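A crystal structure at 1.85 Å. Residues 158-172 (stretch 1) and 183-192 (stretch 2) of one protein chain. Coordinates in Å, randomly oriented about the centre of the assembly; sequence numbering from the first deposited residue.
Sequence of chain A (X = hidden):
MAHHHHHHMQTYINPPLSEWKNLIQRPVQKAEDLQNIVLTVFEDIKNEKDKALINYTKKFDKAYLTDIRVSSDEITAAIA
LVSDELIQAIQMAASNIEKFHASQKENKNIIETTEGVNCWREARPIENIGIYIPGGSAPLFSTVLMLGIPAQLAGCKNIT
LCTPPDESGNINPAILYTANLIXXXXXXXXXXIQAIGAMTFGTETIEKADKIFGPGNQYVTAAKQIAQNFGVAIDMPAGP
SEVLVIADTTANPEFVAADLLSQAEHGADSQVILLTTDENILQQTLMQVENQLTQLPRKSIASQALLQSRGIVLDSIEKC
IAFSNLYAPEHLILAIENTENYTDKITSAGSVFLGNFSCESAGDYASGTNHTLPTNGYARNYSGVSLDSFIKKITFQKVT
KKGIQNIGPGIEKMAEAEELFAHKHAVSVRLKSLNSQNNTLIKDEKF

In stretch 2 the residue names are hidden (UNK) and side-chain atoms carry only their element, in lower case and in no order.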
# COMPACT_ATOMS: atom_id res chain seq x y z
N ASN A 158 10.38 1.63 16.83
CA ASN A 158 10.25 0.32 17.47
C ASN A 158 10.23 -0.74 16.37
O ASN A 158 9.21 -0.92 15.69
CB ASN A 158 8.98 0.25 18.31
CG ASN A 158 8.92 1.32 19.40
OD1 ASN A 158 9.93 1.66 20.00
ND2 ASN A 158 7.72 1.83 19.65
N ILE A 159 11.33 -1.45 16.20
CA ILE A 159 11.42 -2.53 15.21
C ILE A 159 11.48 -3.86 15.94
O ILE A 159 12.38 -4.08 16.76
CB ILE A 159 12.64 -2.37 14.29
CG1 ILE A 159 12.56 -1.03 13.54
CG2 ILE A 159 12.72 -3.59 13.35
CD1 ILE A 159 13.84 -0.62 12.82
N THR A 160 10.53 -4.74 15.64
CA THR A 160 10.46 -6.07 16.24
C THR A 160 10.81 -7.09 15.17
O THR A 160 10.40 -6.95 14.02
CB THR A 160 9.06 -6.34 16.79
OG1 THR A 160 8.90 -5.64 18.03
CG2 THR A 160 8.82 -7.83 17.00
N LEU A 161 11.58 -8.12 15.55
CA LEU A 161 11.86 -9.23 14.64
C LEU A 161 11.49 -10.54 15.34
O LEU A 161 11.99 -10.82 16.43
CB LEU A 161 13.34 -9.24 14.23
CG LEU A 161 13.67 -10.15 13.05
CD1 LEU A 161 14.87 -9.57 12.30
CD2 LEU A 161 13.97 -11.57 13.48
N CYS A 162 10.60 -11.32 14.71
CA CYS A 162 10.21 -12.65 15.18
C CYS A 162 10.78 -13.71 14.25
O CYS A 162 10.64 -13.61 13.03
CB CYS A 162 8.69 -12.81 15.22
SG CYS A 162 7.87 -11.86 16.51
N THR A 163 11.37 -14.76 14.83
CA THR A 163 11.91 -15.86 14.05
C THR A 163 11.92 -17.09 14.94
O THR A 163 12.26 -16.97 16.13
CB THR A 163 13.32 -15.52 13.51
OG1 THR A 163 13.78 -16.52 12.59
CG2 THR A 163 14.33 -15.36 14.63
N PRO A 164 11.52 -18.26 14.44
CA PRO A 164 11.26 -19.40 15.34
C PRO A 164 12.54 -20.10 15.77
O PRO A 164 13.51 -20.19 15.00
CB PRO A 164 10.38 -20.33 14.50
CG PRO A 164 10.66 -19.95 13.08
CD PRO A 164 10.96 -18.47 13.10
N PRO A 165 12.58 -20.62 16.99
CA PRO A 165 13.75 -21.37 17.45
C PRO A 165 13.80 -22.77 16.86
O PRO A 165 12.79 -23.33 16.42
CB PRO A 165 13.54 -21.45 18.97
CG PRO A 165 12.03 -21.47 19.11
CD PRO A 165 11.54 -20.52 18.03
N ASP A 166 15.00 -23.35 16.89
CA ASP A 166 15.10 -24.77 16.62
C ASP A 166 14.72 -25.54 17.89
O ASP A 166 14.32 -24.96 18.91
CB ASP A 166 16.49 -25.12 16.08
CG ASP A 166 17.61 -24.94 17.10
OD1 ASP A 166 17.37 -24.80 18.32
OD2 ASP A 166 18.78 -24.96 16.66
N GLU A 167 14.82 -26.87 17.85
CA GLU A 167 14.35 -27.67 18.97
C GLU A 167 15.17 -27.46 20.23
O GLU A 167 14.71 -27.82 21.32
CB GLU A 167 14.32 -29.16 18.60
CG GLU A 167 13.46 -29.44 17.37
CD GLU A 167 12.94 -30.87 17.31
OE1 GLU A 167 13.18 -31.64 18.26
OE2 GLU A 167 12.28 -31.21 16.31
N SER A 168 16.35 -26.87 20.12
CA SER A 168 17.16 -26.56 21.29
C SER A 168 16.95 -25.15 21.79
O SER A 168 17.64 -24.73 22.73
CB SER A 168 18.64 -26.79 20.96
OG SER A 168 18.85 -28.11 20.50
N GLY A 169 16.02 -24.40 21.19
CA GLY A 169 15.76 -23.03 21.57
C GLY A 169 16.64 -21.98 20.93
O GLY A 169 16.55 -20.81 21.31
N ASN A 170 17.45 -22.34 19.94
CA ASN A 170 18.43 -21.42 19.38
C ASN A 170 17.99 -20.83 18.04
O ASN A 170 17.19 -21.42 17.31
CB ASN A 170 19.78 -22.12 19.22
CG ASN A 170 20.35 -22.58 20.54
OD1 ASN A 170 20.85 -23.69 20.66
ND2 ASN A 170 20.24 -21.72 21.55
N ILE A 171 18.51 -19.63 17.75
CA ILE A 171 18.32 -18.94 16.49
C ILE A 171 19.65 -18.97 15.74
O ILE A 171 20.71 -18.82 16.36
CB ILE A 171 17.86 -17.49 16.72
CG1 ILE A 171 16.57 -17.45 17.54
CG2 ILE A 171 17.69 -16.73 15.40
CD1 ILE A 171 15.41 -18.12 16.88
N ASN A 172 19.59 -19.14 14.42
CA ASN A 172 20.82 -19.21 13.63
C ASN A 172 21.68 -17.98 13.88
O ASN A 172 21.16 -16.86 13.90
CB ASN A 172 20.49 -19.32 12.14
CG ASN A 172 21.72 -19.67 11.31
OD1 ASN A 172 22.58 -18.82 11.08
ND2 ASN A 172 21.81 -20.92 10.88
N UNK A 183 20.98 -2.68 14.15
CA UNK A 183 20.41 -2.02 15.30
C UNK A 183 19.07 -2.53 15.77
O UNK A 183 18.41 -1.85 16.56
N UNK A 184 18.63 -3.69 15.31
CA UNK A 184 17.41 -4.29 15.82
C UNK A 184 17.73 -4.94 17.16
O UNK A 184 18.58 -5.82 17.25
c UNK A 184 15.64 -6.04 15.43
c UNK A 184 16.08 -5.59 12.42
c UNK A 184 16.84 -5.32 14.82
c UNK A 184 16.45 -4.63 13.51
N UNK A 185 17.06 -4.47 18.23
CA UNK A 185 17.31 -4.98 19.57
C UNK A 185 16.19 -5.84 20.13
O UNK A 185 16.42 -6.55 21.11
c UNK A 185 21.22 -3.18 19.55
c UNK A 185 18.79 -2.99 20.19
c UNK A 185 20.06 -3.83 20.30
c UNK A 185 17.57 -3.82 20.54
n UNK A 185 21.50 -1.82 20.05
N UNK A 186 15.00 -5.80 19.54
CA UNK A 186 13.83 -6.52 20.04
C UNK A 186 13.65 -7.75 19.16
O UNK A 186 12.97 -7.70 18.14
c UNK A 186 12.70 -4.41 20.94
n UNK A 186 11.85 -3.42 20.69
o UNK A 186 13.52 -4.37 21.85
c UNK A 186 12.58 -5.64 20.02
N UNK A 187 14.24 -8.87 19.58
CA UNK A 187 14.25 -10.10 18.80
C UNK A 187 13.59 -11.19 19.63
O UNK A 187 13.98 -11.42 20.78
c UNK A 187 17.85 -9.64 17.39
c UNK A 187 15.68 -10.51 18.41
c UNK A 187 16.39 -9.35 17.69
c UNK A 187 15.69 -11.78 17.56
N UNK A 188 12.60 -11.87 19.04
CA UNK A 188 11.75 -12.80 19.76
C UNK A 188 11.77 -14.17 19.09
O UNK A 188 11.66 -14.28 17.87
c UNK A 188 10.28 -10.89 20.46
c UNK A 188 10.08 -8.49 20.23
c UNK A 188 10.32 -12.26 19.84
o UNK A 188 10.26 -7.11 22.17
c UNK A 188 10.27 -8.36 21.59
c UNK A 188 10.49 -10.72 21.82
c UNK A 188 10.10 -9.76 19.66
c UNK A 188 10.47 -9.46 22.39
N UNK A 189 11.87 -15.20 19.93
CA UNK A 189 11.84 -16.59 19.49
C UNK A 189 10.38 -16.99 19.28
O UNK A 189 9.71 -17.45 20.20
c UNK A 189 12.51 -17.49 20.52
n UNK A 189 16.49 -18.72 23.26
c UNK A 189 13.96 -17.17 20.80
c UNK A 189 15.93 -17.76 22.26
c UNK A 189 14.48 -18.07 21.92
N UNK A 190 9.89 -16.82 18.05
CA UNK A 190 8.50 -17.10 17.74
C UNK A 190 8.34 -17.25 16.24
O UNK A 190 8.94 -16.50 15.47
c UNK A 190 7.56 -15.99 18.24
N UNK A 191 7.50 -18.20 15.83
CA UNK A 191 7.23 -18.42 14.42
C UNK A 191 5.75 -18.57 14.14
O UNK A 191 4.92 -18.57 15.05
N UNK A 192 5.45 -18.72 12.85
CA UNK A 192 4.14 -19.19 12.42
C UNK A 192 3.00 -18.22 12.71
O UNK A 192 3.18 -17.01 12.84
O HOH W 1 14.58 -3.26 17.92

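Position 183 carries no side-chain atoms, and its backbone angles (phi 89°, psi 14°) would jam a CB against the preceding carbonyl oxygen; it is Gly 183, and it makes no contact with stretch 1. Position 184 has four side-chain carbons, forked at the first, with one arm two carbons long. That pattern is isoleucine, and the CA-to-CB bond of Ile 184 points toward stretch 1, where its CG1 lies 3.9 Å from Ile 159 CG2 and its CG2 lies 4.1 Å from Leu 161 CB.

At position 185 four carbons run in a row and end in a nitrogen, the signature of lysine. The CA-to-CB bond of Lys 185 points away from stretch 1 and the residue is exposed, but its backbone still takes part indirectly: water 1 accepts from Lys 185 N at 2.8 Å and donates to Ile 159 O at 2.6 Å, bridging the two stretches just before direct pairing begins.

Position 186 shows two carbons, the second bearing one oxygen and one nitrogen. Elements alone identify the amide, and the short chain makes it Asn 186. Its CB packs 3.6 Å from Ile 159 O, while its backbone O accepts from Leu 161 N at 3.0 Å. Position 187 again has four carbons forked at the first, with one arm two carbons long, and is Ile 187. It lies beside Leu 161 on the same face of the sheet, although the side chains meet loosely, Leu 161 CD2 to Ile 187 CG2 being 4.4 Å.

Position 188 has one carbon leading to a six-carbon ring that bears an oxygen, hence Tyr 188. Thr 160 CG2 sits at the ring edge, 3.5 Å from Tyr 188 CD1, and Cys 162 SG lies 4.2 Å from Tyr 188 CB. Position 189 is a second row of four carbons ending in nitrogen, and this one is buried. From an m chi1, the side chain of Lys 189 runs extended, with chi2 to chi4 all t, and so reaches the turn beyond the strand, where its NZ donates to Gly 169 O at 2.9 Å; along the way its CG passes 4.2 Å from Ile 171 CG1.

A single side-chain carbon at position 190 gives Ala 190. Its CB points away from stretch 1, yet Ala 190 N donates to Thr 163 O at 3.1 Å. Position 191 has no side-chain atoms: Gly 191 CA is 3.7 Å from Pro 164 CB, and an ideal CB on Gly 191 would clash with Pro 164 CB at 2.6 Å. Position 192 is also bare; its positive phi of 67° favours glycine, and Gly 192 does not touch stretch 1.

The contact is a parallel pairing of strands. Tyr 188 is bonded through both backbone polar atoms, its N donating to Leu 161 O at 2.9 Å and its O accepting from Thr 163 N at 3.1 Å. Apolar packing flanks this ladder, and Lys 189 extends the contact to the turn from Asp 166 to Gly 169.

Stretch 2 183-192: GIKNIYKAGG
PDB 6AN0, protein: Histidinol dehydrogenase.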